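Local coordinates for putative capsular polysaccharide biosynthesis protein (Streptococcus pneumoniae serotype 4, PDB 6EWJ), which probably acts as a pyridoxal-phosphate-dependent sugar aminotransferase in the biosynthesis of teichoic acid, at residues 341-346 and 394-399; 204-209 and 286-291; 21-26 and 278-283. One frame throughout, in Å; residues are numbered along the deposited sequence.

Contact 1: 341-346 and 394-399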
# COMPACT_ATOMS: atom_id res chain seq x y z
N ALA A 341 15.27 -30.84 -5.06
CA ALA A 341 15.86 -30.03 -4.01
C ALA A 341 17.17 -30.64 -3.47
O ALA A 341 18.15 -29.93 -3.29
CB ALA A 341 14.87 -29.82 -2.88
N LYS A 342 17.21 -31.97 -3.30
CA LYS A 342 18.46 -32.67 -2.92
C LYS A 342 19.55 -32.54 -3.96
O LYS A 342 20.73 -32.64 -3.63
CB LYS A 342 18.21 -34.15 -2.64
CG LYS A 342 17.43 -34.40 -1.37
CD LYS A 342 17.23 -35.89 -1.15
CE LYS A 342 16.11 -36.14 -0.15
NZ LYS A 342 15.64 -37.54 -0.27
N ALA A 343 19.15 -32.35 -5.22
CA ALA A 343 20.08 -32.19 -6.34
C ALA A 343 20.45 -30.70 -6.58
O ALA A 343 21.08 -30.38 -7.57
CB ALA A 343 19.48 -32.82 -7.59
N GLY A 344 20.06 -29.81 -5.66
CA GLY A 344 20.40 -28.39 -5.74
C GLY A 344 19.56 -27.60 -6.72
O GLY A 344 20.04 -26.60 -7.27
N ILE A 345 18.33 -28.05 -6.95
CA ILE A 345 17.39 -27.40 -7.86
C ILE A 345 16.11 -27.00 -7.15
O ILE A 345 15.30 -27.87 -6.79
CB ILE A 345 17.04 -28.33 -9.05
CG1 ILE A 345 18.30 -28.69 -9.83
CG2 ILE A 345 16.05 -27.65 -9.99
CD1 ILE A 345 18.14 -29.86 -10.76
N ALA A 346 15.90 -25.69 -7.02
CA ALA A 346 14.68 -25.13 -6.45
C ALA A 346 13.55 -25.25 -7.49
O ALA A 346 13.80 -25.21 -8.70
CB ALA A 346 14.88 -23.68 -6.03
N VAL A 394 20.79 -24.79 -16.72
CA VAL A 394 19.61 -25.23 -17.46
C VAL A 394 19.81 -26.70 -17.93
O VAL A 394 18.93 -27.53 -17.75
CB VAL A 394 19.26 -24.30 -18.65
CG1 VAL A 394 18.06 -24.84 -19.43
CG2 VAL A 394 18.91 -22.88 -18.19
N ASP A 395 20.97 -26.98 -18.50
CA ASP A 395 21.32 -28.35 -18.95
C ASP A 395 21.27 -29.33 -17.79
O ASP A 395 20.74 -30.43 -17.91
CB ASP A 395 22.69 -28.38 -19.61
CG ASP A 395 22.70 -27.68 -20.97
OD1 ASP A 395 21.62 -27.33 -21.51
OD2 ASP A 395 23.79 -27.47 -21.50
N TYR A 396 21.81 -28.90 -16.65
CA TYR A 396 21.75 -29.70 -15.42
C TYR A 396 20.31 -29.95 -14.95
O TYR A 396 19.98 -31.08 -14.60
CB TYR A 396 22.58 -29.03 -14.33
CG TYR A 396 22.54 -29.75 -13.01
CD1 TYR A 396 23.25 -30.93 -12.82
CD2 TYR A 396 21.77 -29.25 -11.95
CE1 TYR A 396 23.21 -31.60 -11.60
CE2 TYR A 396 21.73 -29.89 -10.73
CZ TYR A 396 22.44 -31.07 -10.56
OH TYR A 396 22.39 -31.71 -9.35
N ILE A 397 19.46 -28.93 -14.98
CA ILE A 397 18.04 -29.07 -14.58
C ILE A 397 17.32 -30.05 -15.53
O ILE A 397 16.60 -30.94 -15.09
CB ILE A 397 17.31 -27.70 -14.51
CG1 ILE A 397 17.85 -26.87 -13.34
CG2 ILE A 397 15.81 -27.87 -14.33
CD1 ILE A 397 17.54 -25.39 -13.40
N ILE A 398 17.52 -29.88 -16.84
CA ILE A 398 16.94 -30.80 -17.83
C ILE A 398 17.27 -32.27 -17.51
O ILE A 398 16.39 -33.11 -17.33
CB ILE A 398 17.41 -30.43 -19.26
CG1 ILE A 398 16.78 -29.12 -19.71
CG2 ILE A 398 17.04 -31.52 -20.29
CD1 ILE A 398 17.49 -28.49 -20.89
N GLU A 399 18.56 -32.56 -17.44
CA GLU A 399 18.98 -33.92 -17.31
C GLU A 399 18.60 -34.49 -15.89
O GLU A 399 18.11 -35.62 -15.81
CB GLU A 399 20.39 -34.16 -17.91
CG GLU A 399 21.45 -33.82 -16.96
CD GLU A 399 21.77 -35.00 -16.05
OE1 GLU A 399 20.87 -35.45 -15.31
OE2 GLU A 399 22.92 -35.50 -16.10

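Contact 2: 204-209 and 286-291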
# COMPACT_ATOMS: atom_id res chain seq x y z
N VAL A 204 10.06 -11.07 -7.66
CA VAL A 204 10.22 -12.32 -8.35
C VAL A 204 9.68 -12.30 -9.80
O VAL A 204 9.75 -13.32 -10.48
CB VAL A 204 9.64 -13.54 -7.56
CG1 VAL A 204 10.12 -13.53 -6.10
CG2 VAL A 204 8.11 -13.64 -7.60
N LYS A 205 9.19 -11.15 -10.27
CA LYS A 205 8.58 -11.05 -11.60
C LYS A 205 9.61 -10.70 -12.70
O LYS A 205 10.79 -10.41 -12.38
CB LYS A 205 7.39 -10.08 -11.56
CG LYS A 205 6.06 -10.78 -11.61
CD LYS A 205 5.85 -11.61 -10.37
CE LYS A 205 4.55 -12.33 -10.35
NZ LYS A 205 4.42 -13.11 -9.10
N ASN A 206 9.24 -10.84 -13.98
CA ASN A 206 10.18 -10.59 -15.07
C ASN A 206 10.77 -9.18 -15.02
O ASN A 206 11.93 -8.97 -15.36
CB ASN A 206 9.55 -10.72 -16.45
CG ASN A 206 9.36 -12.15 -16.90
OD1 ASN A 206 9.35 -13.07 -16.07
ND2 ASN A 206 9.14 -12.34 -18.22
N PHE A 207 9.93 -8.24 -14.63
CA PHE A 207 10.25 -6.78 -14.55
C PHE A 207 9.96 -6.46 -13.11
O PHE A 207 8.87 -6.70 -12.63
CB PHE A 207 9.29 -6.06 -15.53
CG PHE A 207 9.35 -4.53 -15.49
CD1 PHE A 207 8.74 -3.81 -14.45
CD2 PHE A 207 9.91 -3.84 -16.54
CE1 PHE A 207 8.76 -2.41 -14.45
CE2 PHE A 207 9.92 -2.46 -16.53
CZ PHE A 207 9.37 -1.74 -15.49
N THR A 208 10.94 -5.91 -12.38
CA THR A 208 10.80 -5.73 -10.97
C THR A 208 11.11 -4.33 -10.48
O THR A 208 12.04 -3.66 -10.94
CB THR A 208 11.61 -6.77 -10.16
OG1 THR A 208 11.14 -6.76 -8.81
CG2 THR A 208 13.07 -6.50 -10.18
N THR A 209 10.31 -3.90 -9.53
CA THR A 209 10.67 -2.73 -8.71
C THR A 209 10.72 -3.13 -7.25
O THR A 209 10.47 -2.29 -6.38
CB THR A 209 9.66 -1.56 -8.98
OG1 THR A 209 8.34 -1.94 -8.57
CG2 THR A 209 9.66 -1.18 -10.41
N GLN A 286 14.65 -11.63 -24.24
CA GLN A 286 15.40 -12.47 -25.19
C GLN A 286 16.09 -13.62 -24.47
O GLN A 286 15.96 -14.77 -24.87
CB GLN A 286 16.41 -11.62 -25.99
CG GLN A 286 17.20 -12.42 -27.05
CD GLN A 286 16.30 -13.10 -28.08
OE1 GLN A 286 15.41 -12.46 -28.64
NE2 GLN A 286 16.50 -14.40 -28.29
N ARG A 287 16.78 -13.31 -23.37
CA ARG A 287 17.40 -14.35 -22.54
C ARG A 287 16.38 -15.40 -22.06
O ARG A 287 16.65 -16.60 -22.15
CB ARG A 287 18.13 -13.77 -21.33
CG ARG A 287 18.87 -14.80 -20.47
CD ARG A 287 19.89 -15.63 -21.22
NE ARG A 287 20.42 -16.69 -20.36
CZ ARG A 287 20.84 -17.90 -20.77
NH1 ARG A 287 20.86 -18.24 -22.06
NH2 ARG A 287 21.31 -18.77 -19.87
N ARG A 288 15.19 -14.97 -21.65
CA ARG A 288 14.16 -15.93 -21.21
C ARG A 288 13.70 -16.85 -22.37
O ARG A 288 13.45 -18.06 -22.18
CB ARG A 288 12.96 -15.20 -20.61
CG ARG A 288 13.31 -14.52 -19.32
CD ARG A 288 12.16 -13.73 -18.71
NE ARG A 288 12.47 -13.44 -17.31
CZ ARG A 288 12.11 -14.17 -16.24
NH1 ARG A 288 11.38 -15.28 -16.36
NH2 ARG A 288 12.47 -13.78 -15.04
N LYS A 289 13.59 -16.27 -23.56
CA LYS A 289 13.28 -17.03 -24.76
C LYS A 289 14.30 -18.15 -24.98
O LYS A 289 13.93 -19.32 -25.18
CB LYS A 289 13.21 -16.09 -25.97
CG LYS A 289 12.86 -16.83 -27.25
CD LYS A 289 13.03 -15.96 -28.49
CE LYS A 289 11.87 -16.22 -29.47
NZ LYS A 289 11.77 -15.14 -30.52
N ASP A 290 15.57 -17.79 -24.95
CA ASP A 290 16.67 -18.74 -25.13
C ASP A 290 16.67 -19.86 -24.08
O ASP A 290 16.98 -21.00 -24.42
CB ASP A 290 18.02 -18.03 -25.07
CG ASP A 290 18.22 -17.02 -26.21
OD1 ASP A 290 17.43 -16.95 -27.17
OD2 ASP A 290 19.20 -16.26 -26.09
N ILE A 291 16.37 -19.53 -22.82
CA ILE A 291 16.26 -20.56 -21.78
C ILE A 291 15.07 -21.46 -22.07
O ILE A 291 15.20 -22.67 -21.95
CB ILE A 291 16.13 -19.96 -20.35
CG1 ILE A 291 17.45 -19.27 -19.97
CG2 ILE A 291 15.80 -21.04 -19.31
CD1 ILE A 291 17.30 -18.25 -18.89
O HOH W 1 11.55 -14.28 -12.34

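Contact 3: 21-26 and 278-283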
# COMPACT_ATOMS: atom_id res chain seq x y z
N GLU A 21 24.27 -2.38 -11.76
CA GLU A 21 24.66 -1.03 -11.34
C GLU A 21 23.79 0.11 -11.90
O GLU A 21 23.71 1.16 -11.27
CB GLU A 21 26.15 -0.78 -11.62
CG GLU A 21 27.10 -1.64 -10.77
CD GLU A 21 27.01 -1.38 -9.27
OE1 GLU A 21 26.83 -0.20 -8.86
OE2 GLU A 21 27.07 -2.37 -8.50
N ALA A 22 23.19 -0.07 -13.08
CA ALA A 22 22.34 0.97 -13.66
C ALA A 22 21.12 1.25 -12.78
O ALA A 22 20.75 2.38 -12.57
CB ALA A 22 21.90 0.61 -15.08
N GLU A 23 20.49 0.19 -12.26
CA GLU A 23 19.40 0.36 -11.31
C GLU A 23 19.87 1.12 -10.09
O GLU A 23 19.19 2.02 -9.62
CB GLU A 23 18.82 -0.99 -10.85
CG GLU A 23 17.85 -1.66 -11.85
CD GLU A 23 18.55 -2.53 -12.90
OE1 GLU A 23 19.80 -2.58 -12.92
OE2 GLU A 23 17.83 -3.19 -13.68
N ILE A 24 21.02 0.72 -9.57
CA ILE A 24 21.51 1.31 -8.34
C ILE A 24 21.78 2.81 -8.53
O ILE A 24 21.34 3.61 -7.70
CB ILE A 24 22.74 0.56 -7.82
CG1 ILE A 24 22.38 -0.91 -7.53
CG2 ILE A 24 23.28 1.25 -6.57
CD1 ILE A 24 23.58 -1.82 -7.31
N THR A 25 22.40 3.17 -9.65
CA THR A 25 22.67 4.58 -9.94
C THR A 25 21.41 5.41 -10.09
O THR A 25 21.35 6.52 -9.60
CB THR A 25 23.55 4.73 -11.18
N GLU A 26 20.39 4.85 -10.75
CA GLU A 26 19.11 5.55 -10.96
C GLU A 26 18.41 5.79 -9.61
O GLU A 26 17.88 6.87 -9.37
CB GLU A 26 18.21 4.77 -11.91
CG GLU A 26 17.02 5.57 -12.42
CD GLU A 26 17.43 6.73 -13.29
OE1 GLU A 26 18.34 6.54 -14.10
OE2 GLU A 26 16.88 7.83 -13.14
N LEU A 278 12.92 -1.32 -17.65
CA LEU A 278 12.22 -1.16 -18.91
C LEU A 278 13.22 -1.00 -20.08
O LEU A 278 13.02 -1.61 -21.10
CB LEU A 278 11.18 -0.04 -18.85
CG LEU A 278 10.24 -0.04 -20.07
CD1 LEU A 278 9.39 -1.30 -20.18
CD2 LEU A 278 9.35 1.20 -19.99
N ASP A 279 14.33 -0.28 -19.89
CA ASP A 279 15.42 -0.22 -20.91
C ASP A 279 16.01 -1.61 -21.15
O ASP A 279 16.22 -2.04 -22.28
CB ASP A 279 16.57 0.65 -20.42
CG ASP A 279 16.21 2.11 -20.33
OD1 ASP A 279 15.15 2.53 -20.81
OD2 ASP A 279 16.99 2.85 -19.74
N ARG A 280 16.23 -2.31 -20.04
CA ARG A 280 16.77 -3.67 -20.07
C ARG A 280 15.82 -4.74 -20.59
O ARG A 280 16.28 -5.81 -20.94
CB ARG A 280 17.26 -4.07 -18.66
CG ARG A 280 18.47 -3.26 -18.22
CD ARG A 280 18.89 -3.66 -16.83
NE ARG A 280 19.46 -4.99 -16.90
CZ ARG A 280 19.43 -5.90 -15.93
NH1 ARG A 280 18.84 -5.67 -14.76
NH2 ARG A 280 20.01 -7.08 -16.16
N TYR A 281 14.52 -4.45 -20.64
CA TYR A 281 13.50 -5.48 -20.80
C TYR A 281 13.52 -6.31 -22.12
O TYR A 281 13.44 -7.52 -22.03
CB TYR A 281 12.09 -4.94 -20.52
CG TYR A 281 11.11 -6.04 -20.06
CD1 TYR A 281 11.43 -6.86 -19.01
CD2 TYR A 281 9.86 -6.16 -20.65
CE1 TYR A 281 10.56 -7.87 -18.61
CE2 TYR A 281 8.98 -7.13 -20.27
CZ TYR A 281 9.32 -7.98 -19.23
OH TYR A 281 8.44 -8.93 -18.84
N PRO A 282 13.66 -5.66 -23.31
CA PRO A 282 13.94 -6.43 -24.54
C PRO A 282 15.04 -7.48 -24.36
O PRO A 282 14.77 -8.65 -24.64
CB PRO A 282 14.34 -5.34 -25.56
CG PRO A 282 13.60 -4.13 -25.09
CD PRO A 282 13.60 -4.21 -23.59
N SER A 283 16.21 -7.13 -23.81
CA SER A 283 17.29 -8.12 -23.59
C SER A 283 16.93 -9.24 -22.58
O SER A 283 17.31 -10.41 -22.74
CB SER A 283 18.60 -7.46 -23.14
OG SER A 283 18.49 -6.97 -21.83

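Contact 1: 341-346 and 394-399
The phenol of Tyr396 gives its hydroxyl proton to the main-chain carbonyl of Ala343, with Tyr396 OH 2.6 Å from Ala343 O. The hydroxyl comes in on a lone pair of that oxygen, in the plane of the carbonyl, with a C=O...O angle of 134°; the oxygen in turn lies at the edge of the tyrosine ring. Tyr396 can span the gap because its CG stands anti to the backbone N (chi1 178°), which throws the ring out from helix 391-409 toward the end of helix 330-342. That helix closes in a Schellman motif. Gly344, the C-prime residue, takes a positive phi of 78° that suits an amino acid without a side chain, and its N is 3.0 Å from Ala341 O. Beyond the glycine the chain turns so that Ile345 faces helix 391-409. Its CD1 meets the ring obliquely, 3.6 Å from Tyr396 CE2, while its other branch, CG2, lies 3.9 Å from Ile397 CG1. A branched residue suits this place, since the two arms of Ile345 reach Tyr396 and Ile397 separately. Ile397 also touches Tyr295 of helix 268-299 and Ile12, the first modelled residue, and Gly344 and Ala346 make backbone hydrogen bonds with Ile12.

Contact 2: 204-209 and 286-291
Asn206 lays its amide over one face of the Arg288 guanidinium, the two planes stacked 27° apart. Asn206 OD1 sits above the centre of the cation, 3.0 Å from Arg288 CZ, and Asn206 ND2 lies back along the chain, 3.4 Å from Arg288 CD. No hydrogen bond joins the pair: the N-H groups of the arginine point along its own plane and not up at the oxygen, and the attraction is probably that of a partly negative oxygen over a cation. Arg288 gets there by a chain extended from CG to NE (chi2 178°), which reaches from helix 268-299 into the loop. Arg288 NH1 is hydrogen-bonded to Arg318 O. Arg288 NH2 donates to a water whose O is 2.9 Å away; that water donates to Val204 O at 2.8 Å. Asn206 has its own anchors in His319, whose ND1 is hydrogen-bonded to OD1, and Ser317 O, weakly hydrogen-bonded by ND2; Tyr281 and Leu285 pack against it. This buried pair follows directly on Lys205, predicted to carry pyridoxal phosphate though unmodified here, with the side chain of the cofactor-binding His179 about 7 Å from that of Asn206. The predicted cofactor lysine lies in the loop after strand 196-200 of the mainly parallel seven-stranded sheet, consistent with a fold type I pyridoxal phosphate enzyme, the class of the DegT/DnrJ/EryC1 family.

Contact 3: 21-26 and 278-283
Glu23 and Arg280 form a salt bridge between helix 21-31 and helix 268-299. Arg280 NH1 lies 2.9 Å from Glu23 OE2, and its N-H points nearly straight at the oxygen, at 160°. The donor lies in the plane of its guanidinium but meets the syn side of the carboxylate from a little out of the carboxylate plane. The two flat groups stand almost perpendicular, 87° apart, and one arginine N-H reaches the carboxylate, rather than a two-pronged pairing. The glutamate bends at chi2 (86°), which carries its carboxylate across to the arginine although its CB does not aim there; Arg280 likewise bends at chi3.

Both oxygens of Glu23 are hydrogen-bonded: OE1 by Thr20 OG1, just before helix 21-31, and OE2 by Arg280 and also by Gln277 NE2, from the turn before on the arginine's own helix. Arg280, for its part, uses NH2 in a second salt bridge with Asp18, so that it ties the approach to the first helix as well as the helix itself.

Helix 268-299 is kinked at this point. Pro282 has no N-H to give to the turn before, and the N of Ser283 also lacks such a bond. Beside the kink Ser283 OG donates to Arg280 O at 2.6 Å, a side-chain bond three residues back, in the carbonyl plane and on a lone pair. A short polar side chain suits this place, since it can fold straight back onto its own helix.

With the carboxylate of Glu23 buried, the neighbouring cation and the hydrogen bonds to both oxygens would offset the cost of desolvation and probably keep it ionised.

Overall arrangement
Contacts 2 and 3 share helix 268-299, and their centres lie about 13 Å apart. They touch directly, Phe207 and Asn206 of the loop 204-209 packing against Leu278 and Tyr281. The touching side chains of contact 2 are buried, near the predicted active-site lysine; contact 3, partly buried and farther from the centre of the chain, binds the first helix to the same long helix. The second subunit touches both, its Ile36 packing on Thr208 and its Val28 on Ile24, but not contact 1. Contact 1, also partly buried, joins the turn after helix 330-342 to helix 391-409, meeting contact 2 through Val394 and Ile291. Chemistry varies accordingly: apolar packing with one phenol bond, a stacked amide with bridging water, and a salt bridge.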